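Local atomic coordinates of ethanolamine utilization protein EutJ (Carboxydothermus hydrogenoformans Z-2901, PDB entry 3H1Q), a protein that binds ATP in the cleft of an actin-like ATPase fold and is assigned to ethanolamine utilization, its precise role remaining uncertain. Residues 39-44 / 259-264; 49-54 / 264-269; 75-80 / 118-123. All blocks are in the same frame, centred on the assembly; numbering follows the deposited sequence.

In the fold
The three contacts are built on one five-stranded sheet, with helices packed on its opposite faces. Contacts 1 and 2 share Thr-264 and helix 263-269, and their centres lie about 7 Å apart; strands 39-45 and 51-58 are neighbours in the sheet, and Val-41 and Val-43 pack on Pro-265 and Ala-269. Contact 3 belongs to the other face, where Ile-40 and Leu-42 meet Ile-76 and Leu-80 of helix 70-87; its centre is about 15 Å from those of contacts 1 and 2. Contact 1 alone reaches the nucleotide, whereas the side chains of Leu-266 in contact 2 and Val-77 in contact 3 stay about 11 and 12 Å from ATP.

Contact 1. Residues 39-44 / 259-264; sequences DIVLVV and HPLLVT. With ATP (adenosine-5'-triphosphate), chain C.
Asp-39, the first residue of strand 39-45, meets Leu-261 in the ATP pocket, to which both belong. Its CG lies between the backbone N and the carbonyl carbon (chi1 51°), which turns the carboxylate to the phosphates and to the leucine, with OD2 3.8 Å from Leu-261 CD1. OD2 is modelled 2.5 Å from O1A of ATP and OD1 2.6 Å from O2B, oxygen-oxygen approaches so short that their detail is doubtful. Two residues on, Val-41 takes up the same face of the strand and brings its CG2 within 4.2 Å of Leu-261 CD2, a purely apolar touch. With CG anti to the backbone N (chi1 -165°), Leu-261 reaches from the turn ahead of helix 263-269 toward the strand, and its CD1 also lies 3.8 Å from C8 of the adenine. Strands 30-34 and 39-45, with the ATP-binding Thr-37 and Ala-38 between them, form a hairpin consistent with the phosphate-1 loop of actin-like ATPases. Glu-190, Lys-193 and Gly-235 hydrogen-bond to the same nucleotide. Chemically, acceptor-rich carboxylate and phosphate oxygens face each other beside the apolar flank of Leu-261, a pairing that probably calls for a mediating cation or water.

Contact 2. Residues 49-54 / 264-269; sequences GIPVAG and TPLGIA
Packing without hydrogen bonds joins the hairpin turn before strand 51-58 to helix 263-269, as Leu-266 reaches across to Gly-49 and Pro-51. A single methyl does the work. The side chain of Leu-266 extends away from its amide nitrogen (chi1 167°) and leaves the helix flank until CD1 lies 3.9 Å from the carbonyl O of Gly-49. The same methyl comes within 4.4 Å of CG in the Pro-51 ring, so that one leucine branch touches a backbone oxygen and an apolar ring together. The main chains stay well apart, with the CA atoms of Pro-51 and Leu-266 separated by 7.9 Å, and the small buried surface of 70 Å² fits so slender a bridge. Gly-49 has a positive phi (76°), a conformation that favours glycine in the turn. Just past the proline, Val-52 and Ala-53 both face Val-44, forming a classic beta bulge at the start of this edge strand. The carbonyl of Pro-51 also accepts a bond from Asn-23. Helix 3-18 lies over the contact, its Leu-13 and Leu-16 against Pro-51 and its Leu-10 against Leu-266, while other flanks of helix 263-269 rest on strand 39-45 and, through Ile-268, on helix 128-136.

Contact 3. Residues 75-80 / 118-123; sequences QIVREL and AGLELV
The Schellman motif that ends helix 110-117 supplies the touching surface here, with Ala-118 set against Val-77 and Arg-78 of helix 70-87. Gly-119 adopts a positive phi (103°) and turns the chain out of the helix; the residue before it, Ala-118, points its CB at the neighbouring helix. That methyl has two side chains beside it. Val-77 CG1 is modelled 3.2 Å from Ala-118 CB, closer than methyls normally pack, so only the neighbourhood is secure; Arg-78 CG lies 3.5 Å from the same CB. Val-77 turns CG1 opposite its own amide nitrogen (chi1 176°), toward the turn, while CG2 takes the sheet side and approaches Ile-40. The arginine serves mainly through its hydrocarbon stem, alongside Ala-118. Its chain bends at chi3 (57°), and the guanidinium stands obliquely to the Ala-118 carbonyl at the exposed margin of the contact. The CA atoms of Arg-78 and Ala-118 are 5.0 Å apart. After the turn, Leu-120 adds a looser touch, its CD1 4.4 Å from Val-77 CG1, and leads into strand 121-126, which pairs with strand 94-98. The contact thus packs one helix against the return turn of a beta-alpha-beta crossover, an element of the layered alpha/beta subdomain found in the actin-like ATPases.

Contact 1. Residues 39-44 / 259-264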
ATOM      1  N   ASP A  39       5.754  -5.270  -3.291  1.00 33.21           N
ATOM      2  CA  ASP A  39       6.819  -4.486  -2.632  1.00 31.82           C
ATOM      3  C   ASP A  39       6.864  -4.596  -1.103  1.00 31.18           C
ATOM      4  O   ASP A  39       5.864  -4.919  -0.446  1.00 31.19           O
ATOM      5  CB  ASP A  39       6.701  -3.003  -3.017  1.00 31.53           C
ATOM      6  CG  ASP A  39       5.292  -2.457  -2.814  1.00 32.09           C
ATOM      7  OD1 ASP A  39       4.818  -2.270  -1.636  1.00 28.68           O
ATOM      8  OD2 ASP A  39       4.644  -2.240  -3.874  1.00 33.76           O
ATOM      9  N   ILE A  40       8.034  -4.304  -0.542  1.00 30.39           N
ATOM     10  CA  ILE A  40       8.194  -4.193   0.887  1.00 30.24           C
ATOM     11  C   ILE A  40       8.628  -2.763   1.141  1.00 30.51           C
ATOM     12  O   ILE A  40       9.472  -2.194   0.405  1.00 30.16           O
ATOM     13  CB  ILE A  40       9.256  -5.183   1.409  1.00 30.64           C
ATOM     14  CG1 ILE A  40       8.759  -6.614   1.252  1.00 31.03           C
ATOM     15  CG2 ILE A  40       9.626  -4.903   2.893  1.00 31.06           C
ATOM     16  CD1 ILE A  40       9.787  -7.664   1.610  1.00 34.30           C
ATOM     17  N   VAL A  41       8.023  -2.172   2.163  1.00 30.52           N
ATOM     18  CA  VAL A  41       8.254  -0.794   2.478  1.00 31.33           C
ATOM     19  C   VAL A  41       8.541  -0.729   3.966  1.00 33.01           C
ATOM     20  O   VAL A  41       7.851  -1.377   4.788  1.00 34.02           O
ATOM     21  CB  VAL A  41       7.027   0.117   2.123  1.00 31.08           C
ATOM     22  CG1 VAL A  41       7.265   1.598   2.577  1.00 30.04           C
ATOM     23  CG2 VAL A  41       6.716   0.043   0.628  1.00 28.96           C
ATOM     24  N   LEU A  42       9.556   0.061   4.310  1.00 33.36           N
ATOM     25  CA  LEU A  42       9.859   0.355   5.683  1.00 33.46           C
ATOM     26  C   LEU A  42       9.745   1.860   5.799  1.00 33.50           C
ATOM     27  O   LEU A  42      10.274   2.576   4.942  1.00 33.82           O
ATOM     28  CB  LEU A  42      11.284  -0.086   5.993  1.00 33.95           C
ATOM     29  CG  LEU A  42      11.926   0.579   7.205  1.00 35.00           C
ATOM     30  CD1 LEU A  42      11.604  -0.225   8.439  1.00 35.62           C
ATOM     31  CD2 LEU A  42      13.394   0.645   6.995  1.00 38.00           C
ATOM     32  N   VAL A  43       9.096   2.320   6.872  1.00 33.03           N
ATOM     33  CA  VAL A  43       8.762   3.715   7.086  1.00 32.93           C
ATOM     34  C   VAL A  43       9.042   4.147   8.543  1.00 33.67           C
ATOM     35  O   VAL A  43       8.703   3.422   9.484  1.00 34.12           O
ATOM     36  CB  VAL A  43       7.276   3.950   6.704  1.00 33.08           C
ATOM     37  CG1 VAL A  43       6.755   5.321   7.135  1.00 31.92           C
ATOM     38  CG2 VAL A  43       7.072   3.763   5.182  1.00 33.28           C
ATOM     39  N   VAL A  44       9.671   5.319   8.716  1.00 33.72           N
ATOM     40  CA  VAL A  44       9.929   5.889  10.027  1.00 33.93           C
ATOM     41  C   VAL A  44       9.244   7.248  10.145  1.00 34.97           C
ATOM     42  O   VAL A  44       9.252   8.032   9.208  1.00 34.33           O
ATOM     43  CB  VAL A  44      11.463   6.096  10.299  1.00 34.00           C
ATOM     44  CG1 VAL A  44      11.691   6.648  11.711  1.00 33.18           C
ATOM     45  CG2 VAL A  44      12.250   4.826  10.124  1.00 32.69           C
ATOM     46  N   HIS A 259      -0.042   9.905  -3.312  1.00 38.24           N
ATOM     47  CA  HIS A 259       0.893   8.792  -3.577  1.00 36.89           C
ATOM     48  C   HIS A 259       0.270   7.480  -3.120  1.00 36.57           C
ATOM     49  O   HIS A 259       0.614   6.955  -2.064  1.00 36.37           O
ATOM     50  CB  HIS A 259       2.268   9.019  -2.944  1.00 35.82           C
ATOM     51  CG  HIS A 259       3.172   9.902  -3.739  1.00 32.76           C
ATOM     52  ND1 HIS A 259       3.772   9.491  -4.907  1.00 31.24           N
ATOM     53  CD2 HIS A 259       3.629  11.155  -3.505  1.00 30.00           C
ATOM     54  CE1 HIS A 259       4.531  10.463  -5.383  1.00 27.11           C
ATOM     55  NE2 HIS A 259       4.468  11.480  -4.546  1.00 28.25           N
ATOM     56  N   PRO A 260      -0.652   6.946  -3.926  1.00 36.11           N
ATOM     57  CA  PRO A 260      -1.534   5.902  -3.401  1.00 36.27           C
ATOM     58  C   PRO A 260      -0.772   4.763  -2.675  1.00 36.10           C
ATOM     59  O   PRO A 260      -1.094   4.473  -1.500  1.00 36.22           O
ATOM     60  CB  PRO A 260      -2.325   5.436  -4.639  1.00 36.14           C
ATOM     61  CG  PRO A 260      -1.557   5.942  -5.809  1.00 35.82           C
ATOM     62  CD  PRO A 260      -0.826   7.162  -5.369  1.00 35.42           C
ATOM     63  N   LEU A 261       0.257   4.209  -3.337  1.00 35.33           N
ATOM     64  CA  LEU A 261       1.125   3.141  -2.798  1.00 34.65           C
ATOM     65  C   LEU A 261       1.607   3.317  -1.369  1.00 35.05           C
ATOM     66  O   LEU A 261       1.905   2.331  -0.705  1.00 36.12           O
ATOM     67  CB  LEU A 261       2.356   2.955  -3.683  1.00 34.13           C
ATOM     68  CG  LEU A 261       3.234   1.694  -3.560  1.00 32.09           C
ATOM     69  CD1 LEU A 261       3.891   1.388  -4.905  1.00 29.07           C
ATOM     70  CD2 LEU A 261       4.294   1.729  -2.414  1.00 27.83           C
ATOM     71  N   LEU A 262       1.681   4.554  -0.904  1.00 34.96           N
ATOM     72  CA  LEU A 262       2.270   4.864   0.377  1.00 35.52           C
ATOM     73  C   LEU A 262       1.287   4.943   1.528  1.00 36.21           C
ATOM     74  O   LEU A 262       1.672   5.078   2.708  1.00 35.39           O
ATOM     75  CB  LEU A 262       3.050   6.169   0.268  1.00 35.26           C
ATOM     76  CG  LEU A 262       4.332   5.950  -0.516  1.00 35.28           C
ATOM     77  CD1 LEU A 262       4.992   7.276  -0.858  1.00 32.39           C
ATOM     78  CD2 LEU A 262       5.246   5.054   0.326  1.00 35.33           C
ATOM     79  N   VAL A 263       0.008   4.863   1.220  1.00 37.56           N
ATOM     80  CA  VAL A 263      -0.933   5.218   2.292  1.00 39.19           C
ATOM     81  C   VAL A 263      -0.880   4.212   3.438  1.00 40.10           C
ATOM     82  O   VAL A 263      -0.755   4.628   4.588  1.00 40.90           O
ATOM     83  CB  VAL A 263      -2.400   5.521   1.806  1.00 39.07           C
ATOM     84  CG1 VAL A 263      -3.295   5.927   2.979  1.00 36.60           C
ATOM     85  CG2 VAL A 263      -2.380   6.603   0.735  1.00 38.72           C
ATOM     86  N   THR A 264      -0.938   2.912   3.122  1.00 40.70           N
ATOM     87  CA  THR A 264      -0.957   1.884   4.160  1.00 41.45           C
ATOM     88  C   THR A 264       0.367   1.886   4.897  1.00 40.79           C
ATOM     89  O   THR A 264       0.374   1.983   6.128  1.00 39.97           O
ATOM     90  CB  THR A 264      -1.271   0.447   3.622  1.00 42.28           C
ATOM     91  OG1 THR A 264      -2.464   0.477   2.826  1.00 44.65           O
ATOM     92  CG2 THR A 264      -1.485  -0.541   4.783  1.00 42.44           C
TER
HETATM   93  PG  ATP C 301      -0.067  -3.707  -0.368  1.00 69.41           P
HETATM   94  O1G ATP C 301       1.028  -2.651  -0.320  1.00 69.91           O
HETATM   95  O2G ATP C 301      -1.331  -3.242  -1.037  1.00 71.40           O
HETATM   96  O3G ATP C 301      -0.397  -4.304   0.995  1.00 69.72           O
HETATM   97  PB  ATP C 301       1.589  -4.561  -2.453  1.00 64.16           P
HETATM   98  O1B ATP C 301       1.865  -5.711  -3.360  1.00 64.68           O
HETATM   99  O2B ATP C 301       2.790  -3.936  -1.798  1.00 66.77           O
HETATM  100  O3B ATP C 301       0.450  -4.870  -1.364  1.00 64.61           O
HETATM  101  PA  ATP C 301       1.017  -1.888  -3.583  1.00 57.17           P
HETATM  102  O1A ATP C 301       2.368  -1.448  -3.099  1.00 56.29           O
HETATM  103  O2A ATP C 301      -0.205  -1.248  -2.975  1.00 55.29           O
HETATM  104  O3A ATP C 301       0.799  -3.480  -3.362  1.00 63.50           O
HETATM  105  O5' ATP C 301       0.976  -1.833  -5.185  1.00 56.68           O
HETATM  106  C5' ATP C 301       1.854  -2.529  -6.052  1.00 58.21           C
HETATM  107  C4' ATP C 301       1.249  -2.317  -7.424  1.00 62.29           C
HETATM  108  O4' ATP C 301       1.174  -0.913  -7.690  1.00 65.86           O
HETATM  109  C3' ATP C 301       2.119  -2.903  -8.510  1.00 65.06           C
HETATM  110  O3' ATP C 301       1.332  -3.648  -9.446  1.00 68.18           O
HETATM  111  C2' ATP C 301       2.663  -1.715  -9.258  1.00 66.13           C
HETATM  112  O2' ATP C 301       2.811  -1.996 -10.644  1.00 63.00           O
HETATM  113  C1' ATP C 301       1.645  -0.618  -9.003  1.00 69.17           C
HETATM  114  N9  ATP C 301       2.375   0.665  -9.285  1.00 75.57           N
HETATM  115  C8  ATP C 301       3.438   1.186  -8.634  1.00 76.49           C
HETATM  116  N7  ATP C 301       3.891   2.323  -9.232  1.00 77.74           N
HETATM  117  C5  ATP C 301       3.122   2.553 -10.311  1.00 79.11           C
HETATM  118  C6  ATP C 301       3.032   3.578 -11.388  1.00 79.60           C
HETATM  119  N6  ATP C 301       3.879   4.631 -11.441  1.00 79.02           N
HETATM  120  N1  ATP C 301       2.062   3.433 -12.328  1.00 80.16           N
HETATM  121  C2  ATP C 301       1.189   2.410 -12.326  1.00 79.77           C
HETATM  122  N3  ATP C 301       1.202   1.451 -11.376  1.00 80.58           N
HETATM  123  C4  ATP C 301       2.129   1.456 -10.354  1.00 79.28           C

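Contact 2. Residues 49-54 / 264-269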
ATOM      1  N   GLY A  49       3.696  11.328  13.583  1.00 43.90           N
ATOM      2  CA  GLY A  49       3.464  10.715  12.293  1.00 42.19           C
ATOM      3  C   GLY A  49       4.020  11.479  11.119  1.00 40.88           C
ATOM      4  O   GLY A  49       3.729  11.154   9.967  1.00 40.80           O
ATOM      5  N   ILE A  50       4.821  12.496  11.378  1.00 39.52           N
ATOM      6  CA  ILE A  50       5.495  13.105  10.260  1.00 38.79           C
ATOM      7  C   ILE A  50       6.648  12.194   9.827  1.00 37.56           C
ATOM      8  O   ILE A  50       7.433  11.777  10.673  1.00 37.51           O
ATOM      9  CB  ILE A  50       6.015  14.481  10.570  1.00 38.78           C
ATOM     10  CG1 ILE A  50       4.874  15.383  10.995  1.00 38.68           C
ATOM     11  CG2 ILE A  50       6.642  15.062   9.321  1.00 39.82           C
ATOM     12  CD1 ILE A  50       5.311  16.827  11.131  1.00 38.28           C
ATOM     13  N   PRO A  51       6.724  11.873   8.517  1.00 36.15           N
ATOM     14  CA  PRO A  51       7.759  11.052   7.906  1.00 35.36           C
ATOM     15  C   PRO A  51       9.159  11.544   8.187  1.00 34.78           C
ATOM     16  O   PRO A  51       9.438  12.718   8.048  1.00 34.37           O
ATOM     17  CB  PRO A  51       7.461  11.162   6.412  1.00 35.39           C
ATOM     18  CG  PRO A  51       6.028  11.394   6.353  1.00 35.90           C
ATOM     19  CD  PRO A  51       5.697  12.245   7.537  1.00 35.74           C
ATOM     20  N   VAL A  52      10.010  10.607   8.611  1.00 35.24           N
ATOM     21  CA  VAL A  52      11.432  10.824   8.932  1.00 34.66           C
ATOM     22  C   VAL A  52      12.340  10.086   7.932  1.00 34.62           C
ATOM     23  O   VAL A  52      13.374  10.615   7.528  1.00 35.04           O
ATOM     24  CB  VAL A  52      11.744  10.350  10.343  1.00 34.12           C
ATOM     25  CG1 VAL A  52      13.220  10.322  10.561  1.00 33.82           C
ATOM     26  CG2 VAL A  52      11.098  11.268  11.331  1.00 33.78           C
ATOM     27  N   ALA A  53      11.931   8.888   7.510  1.00 34.15           N
ATOM     28  CA  ALA A  53      12.733   8.051   6.614  1.00 33.52           C
ATOM     29  C   ALA A  53      11.900   6.961   5.988  1.00 32.94           C
ATOM     30  O   ALA A  53      10.863   6.580   6.548  1.00 32.79           O
ATOM     31  CB  ALA A  53      13.881   7.401   7.404  1.00 33.51           C
ATOM     32  N   GLY A  54      12.375   6.427   4.861  1.00 32.04           N
ATOM     33  CA  GLY A  54      11.750   5.259   4.268  1.00 31.33           C
ATOM     34  C   GLY A  54      12.516   4.606   3.141  1.00 31.49           C
ATOM     35  O   GLY A  54      13.311   5.247   2.461  1.00 30.86           O
ATOM     36  N   THR A 264      -0.938   2.912   3.122  1.00 40.70           N
ATOM     37  CA  THR A 264      -0.957   1.884   4.160  1.00 41.45           C
ATOM     38  C   THR A 264       0.367   1.886   4.897  1.00 40.79           C
ATOM     39  O   THR A 264       0.374   1.983   6.128  1.00 39.97           O
ATOM     40  CB  THR A 264      -1.271   0.447   3.622  1.00 42.28           C
ATOM     41  OG1 THR A 264      -2.464   0.477   2.826  1.00 44.65           O
ATOM     42  CG2 THR A 264      -1.485  -0.541   4.783  1.00 42.44           C
ATOM     43  N   PRO A 265       1.491   1.786   4.152  1.00 40.77           N
ATOM     44  CA  PRO A 265       2.785   1.834   4.819  1.00 41.32           C
ATOM     45  C   PRO A 265       2.870   2.963   5.870  1.00 42.77           C
ATOM     46  O   PRO A 265       3.216   2.696   7.035  1.00 43.49           O
ATOM     47  CB  PRO A 265       3.746   2.050   3.668  1.00 41.03           C
ATOM     48  CG  PRO A 265       3.083   1.372   2.512  1.00 39.86           C
ATOM     49  CD  PRO A 265       1.632   1.598   2.694  1.00 40.27           C
ATOM     50  N   LEU A 266       2.498   4.189   5.497  1.00 43.67           N
ATOM     51  CA  LEU A 266       2.549   5.294   6.431  1.00 44.39           C
ATOM     52  C   LEU A 266       1.636   5.009   7.586  1.00 45.54           C
ATOM     53  O   LEU A 266       1.922   5.410   8.713  1.00 46.48           O
ATOM     54  CB  LEU A 266       2.135   6.606   5.778  1.00 44.19           C
ATOM     55  CG  LEU A 266       1.844   7.782   6.736  1.00 44.60           C
ATOM     56  CD1 LEU A 266       3.096   8.329   7.418  1.00 44.38           C
ATOM     57  CD2 LEU A 266       1.126   8.902   5.994  1.00 44.91           C
ATOM     58  N   GLY A 267       0.523   4.342   7.311  1.00 46.45           N
ATOM     59  CA  GLY A 267      -0.451   4.029   8.368  1.00 48.17           C
ATOM     60  C   GLY A 267       0.093   3.052   9.411  1.00 48.93           C
ATOM     61  O   GLY A 267      -0.074   3.259  10.607  1.00 48.89           O
ATOM     62  N   ILE A 268       0.755   1.992   8.948  1.00 49.83           N
ATOM     63  CA  ILE A 268       1.381   1.034   9.839  1.00 50.74           C
ATOM     64  C   ILE A 268       2.362   1.748  10.764  1.00 51.95           C
ATOM     65  O   ILE A 268       2.240   1.678  12.003  1.00 52.13           O
ATOM     66  CB  ILE A 268       2.099  -0.063   9.065  1.00 50.46           C
ATOM     67  CG1 ILE A 268       1.099  -0.885   8.264  1.00 50.19           C
ATOM     68  CG2 ILE A 268       2.761  -0.999  10.016  1.00 50.50           C
ATOM     69  CD1 ILE A 268       1.722  -1.672   7.170  1.00 49.04           C
ATOM     70  N   ALA A 269       3.313   2.467  10.170  1.00 53.05           N
ATOM     71  CA  ALA A 269       4.268   3.232  10.970  1.00 53.86           C
ATOM     72  C   ALA A 269       3.569   4.020  12.079  1.00 54.63           C
ATOM     73  O   ALA A 269       4.153   4.263  13.124  1.00 54.95           O
ATOM     74  CB  ALA A 269       5.097   4.140  10.097  1.00 53.38           C
TER

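Contact 3. Residues 75-80 / 118-123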
ATOM      1  N   GLN A  75      15.900 -10.956   4.454  1.00 38.03           N
ATOM      2  CA  GLN A  75      16.921 -10.274   3.664  1.00 39.80           C
ATOM      3  C   GLN A  75      16.522  -8.845   3.271  1.00 40.11           C
ATOM      4  O   GLN A  75      17.316  -7.904   3.490  1.00 40.49           O
ATOM      5  CB  GLN A  75      17.236 -11.052   2.399  1.00 40.18           C
ATOM      6  CG  GLN A  75      18.507 -11.863   2.447  1.00 43.09           C
ATOM      7  CD  GLN A  75      18.267 -13.291   1.958  1.00 47.36           C
ATOM      8  OE1 GLN A  75      17.425 -14.008   2.512  1.00 49.10           O
ATOM      9  NE2 GLN A  75      18.988 -13.703   0.910  1.00 47.56           N
ATOM     10  N   ILE A  76      15.315  -8.696   2.684  1.00 40.05           N
ATOM     11  CA  ILE A  76      14.781  -7.385   2.246  1.00 39.46           C
ATOM     12  C   ILE A  76      14.589  -6.462   3.450  1.00 38.87           C
ATOM     13  O   ILE A  76      15.194  -5.385   3.506  1.00 38.94           O
ATOM     14  CB  ILE A  76      13.450  -7.479   1.406  1.00 39.88           C
ATOM     15  CG1 ILE A  76      13.614  -8.329   0.128  1.00 39.70           C
ATOM     16  CG2 ILE A  76      12.907  -6.074   1.067  1.00 39.69           C
ATOM     17  CD1 ILE A  76      14.668  -7.817  -0.847  1.00 40.04           C
ATOM     18  N   VAL A  77      13.786  -6.867   4.427  1.00 37.73           N
ATOM     19  CA  VAL A  77      13.657  -6.012   5.601  1.00 37.43           C
ATOM     20  C   VAL A  77      15.030  -5.653   6.164  1.00 38.83           C
ATOM     21  O   VAL A  77      15.316  -4.489   6.441  1.00 38.87           O
ATOM     22  CB  VAL A  77      12.845  -6.651   6.678  1.00 36.84           C
ATOM     23  CG1 VAL A  77      12.822  -5.768   7.920  1.00 33.30           C
ATOM     24  CG2 VAL A  77      11.463  -6.914   6.142  1.00 36.20           C
ATOM     25  N   ARG A  78      15.903  -6.650   6.308  1.00 40.01           N
ATOM     26  CA  ARG A  78      17.244  -6.354   6.783  1.00 40.06           C
ATOM     27  C   ARG A  78      17.916  -5.296   5.932  1.00 40.42           C
ATOM     28  O   ARG A  78      18.434  -4.328   6.477  1.00 40.57           O
ATOM     29  CB  ARG A  78      18.077  -7.611   6.939  1.00 39.55           C
ATOM     30  CG  ARG A  78      17.771  -8.237   8.261  1.00 40.28           C
ATOM     31  CD  ARG A  78      18.511  -9.520   8.496  1.00 41.96           C
ATOM     32  NE  ARG A  78      19.959  -9.357   8.396  1.00 42.91           N
ATOM     33  CZ  ARG A  78      20.774  -9.187   9.426  1.00 44.07           C
ATOM     34  NH1 ARG A  78      20.291  -9.140  10.669  1.00 44.27           N
ATOM     35  NH2 ARG A  78      22.080  -9.047   9.204  1.00 45.91           N
ATOM     36  N   GLU A  79      17.876  -5.434   4.609  1.00 40.94           N
ATOM     37  CA  GLU A  79      18.627  -4.490   3.773  1.00 42.21           C
ATOM     38  C   GLU A  79      18.036  -3.059   3.834  1.00 41.41           C
ATOM     39  O   GLU A  79      18.777  -2.058   3.786  1.00 40.94           O
ATOM     40  CB  GLU A  79      18.851  -5.021   2.340  1.00 42.81           C
ATOM     41  CG  GLU A  79      17.711  -4.842   1.335  1.00 48.98           C
ATOM     42  CD  GLU A  79      17.745  -5.903   0.180  1.00 58.68           C
ATOM     43  OE1 GLU A  79      17.632  -7.148   0.454  1.00 60.44           O
ATOM     44  OE2 GLU A  79      17.874  -5.482  -1.012  1.00 61.21           O
ATOM     45  N   LEU A  80      16.709  -2.994   4.000  1.00 40.32           N
ATOM     46  CA  LEU A  80      16.000  -1.740   4.169  1.00 38.92           C
ATOM     47  C   LEU A  80      16.397  -1.090   5.485  1.00 38.45           C
ATOM     48  O   LEU A  80      16.877   0.054   5.480  1.00 38.95           O
ATOM     49  CB  LEU A  80      14.484  -1.943   4.097  1.00 38.77           C
ATOM     50  CG  LEU A  80      13.916  -2.544   2.813  1.00 38.35           C
ATOM     51  CD1 LEU A  80      12.443  -2.634   2.939  1.00 37.77           C
ATOM     52  CD2 LEU A  80      14.293  -1.759   1.555  1.00 37.37           C
ATOM     53  N   ALA A 118      14.429  -9.546  11.364  1.00 38.23           N
ATOM     54  CA  ALA A 118      15.320  -8.509  10.807  1.00 38.40           C
ATOM     55  C   ALA A 118      15.949  -7.664  11.928  1.00 38.71           C
ATOM     56  O   ALA A 118      16.800  -6.801  11.694  1.00 38.55           O
ATOM     57  CB  ALA A 118      14.623  -7.664   9.777  1.00 38.11           C
ATOM     58  N   GLY A 119      15.534  -7.954  13.154  1.00 38.74           N
ATOM     59  CA  GLY A 119      16.158  -7.388  14.302  1.00 39.41           C
ATOM     60  C   GLY A 119      15.340  -6.280  14.878  1.00 40.40           C
ATOM     61  O   GLY A 119      15.893  -5.346  15.474  1.00 41.43           O
ATOM     62  N   LEU A 120      14.024  -6.394  14.721  1.00 40.56           N
ATOM     63  CA  LEU A 120      13.100  -5.395  15.211  1.00 40.79           C
ATOM     64  C   LEU A 120      12.145  -6.044  16.195  1.00 41.30           C
ATOM     65  O   LEU A 120      11.436  -6.978  15.830  1.00 41.33           O
ATOM     66  CB  LEU A 120      12.345  -4.776  14.030  1.00 40.54           C
ATOM     67  CG  LEU A 120      13.235  -3.928  13.111  1.00 40.47           C
ATOM     68  CD1 LEU A 120      12.612  -3.628  11.759  1.00 36.82           C
ATOM     69  CD2 LEU A 120      13.614  -2.642  13.821  1.00 40.53           C
ATOM     70  N   GLU A 121      12.130  -5.574  17.440  1.00 41.91           N
ATOM     71  CA  GLU A 121      11.151  -6.082  18.394  1.00 43.28           C
ATOM     72  C   GLU A 121       9.799  -5.635  17.888  1.00 43.72           C
ATOM     73  O   GLU A 121       9.578  -4.446  17.646  1.00 43.55           O
ATOM     74  CB  GLU A 121      11.376  -5.596  19.823  1.00 43.20           C
ATOM     75  CG  GLU A 121      12.736  -4.955  20.063  1.00 48.52           C
ATOM     76  CD  GLU A 121      13.318  -5.249  21.447  1.00 55.04           C
ATOM     77  OE1 GLU A 121      12.749  -6.131  22.156  1.00 58.30           O
ATOM     78  OE2 GLU A 121      14.350  -4.610  21.817  1.00 55.54           O
ATOM     79  N   LEU A 122       8.921  -6.615  17.679  1.00 44.74           N
ATOM     80  CA  LEU A 122       7.557  -6.395  17.225  1.00 45.23           C
ATOM     81  C   LEU A 122       6.812  -5.532  18.243  1.00 45.95           C
ATOM     82  O   LEU A 122       6.781  -5.837  19.441  1.00 45.79           O
ATOM     83  CB  LEU A 122       6.851  -7.733  17.014  1.00 44.99           C
ATOM     84  CG  LEU A 122       5.664  -7.936  16.062  1.00 45.65           C
ATOM     85  CD1 LEU A 122       5.741  -7.073  14.803  1.00 47.08           C
ATOM     86  CD2 LEU A 122       5.565  -9.403  15.655  1.00 43.98           C
ATOM     87  N   VAL A 123       6.264  -4.426  17.744  1.00 46.64           N
ATOM     88  CA  VAL A 123       5.510  -3.471  18.545  1.00 47.34           C
ATOM     89  C   VAL A 123       4.061  -3.917  18.626  1.00 48.01           C
ATOM     90  O   VAL A 123       3.398  -3.727  19.649  1.00 47.48           O
ATOM     91  CB  VAL A 123       5.561  -2.077  17.891  1.00 47.03           C
ATOM     92  CG1 VAL A 123       4.621  -1.120  18.580  1.00 46.76           C
ATOM     93  CG2 VAL A 123       6.968  -1.558  17.920  1.00 47.12           C
TER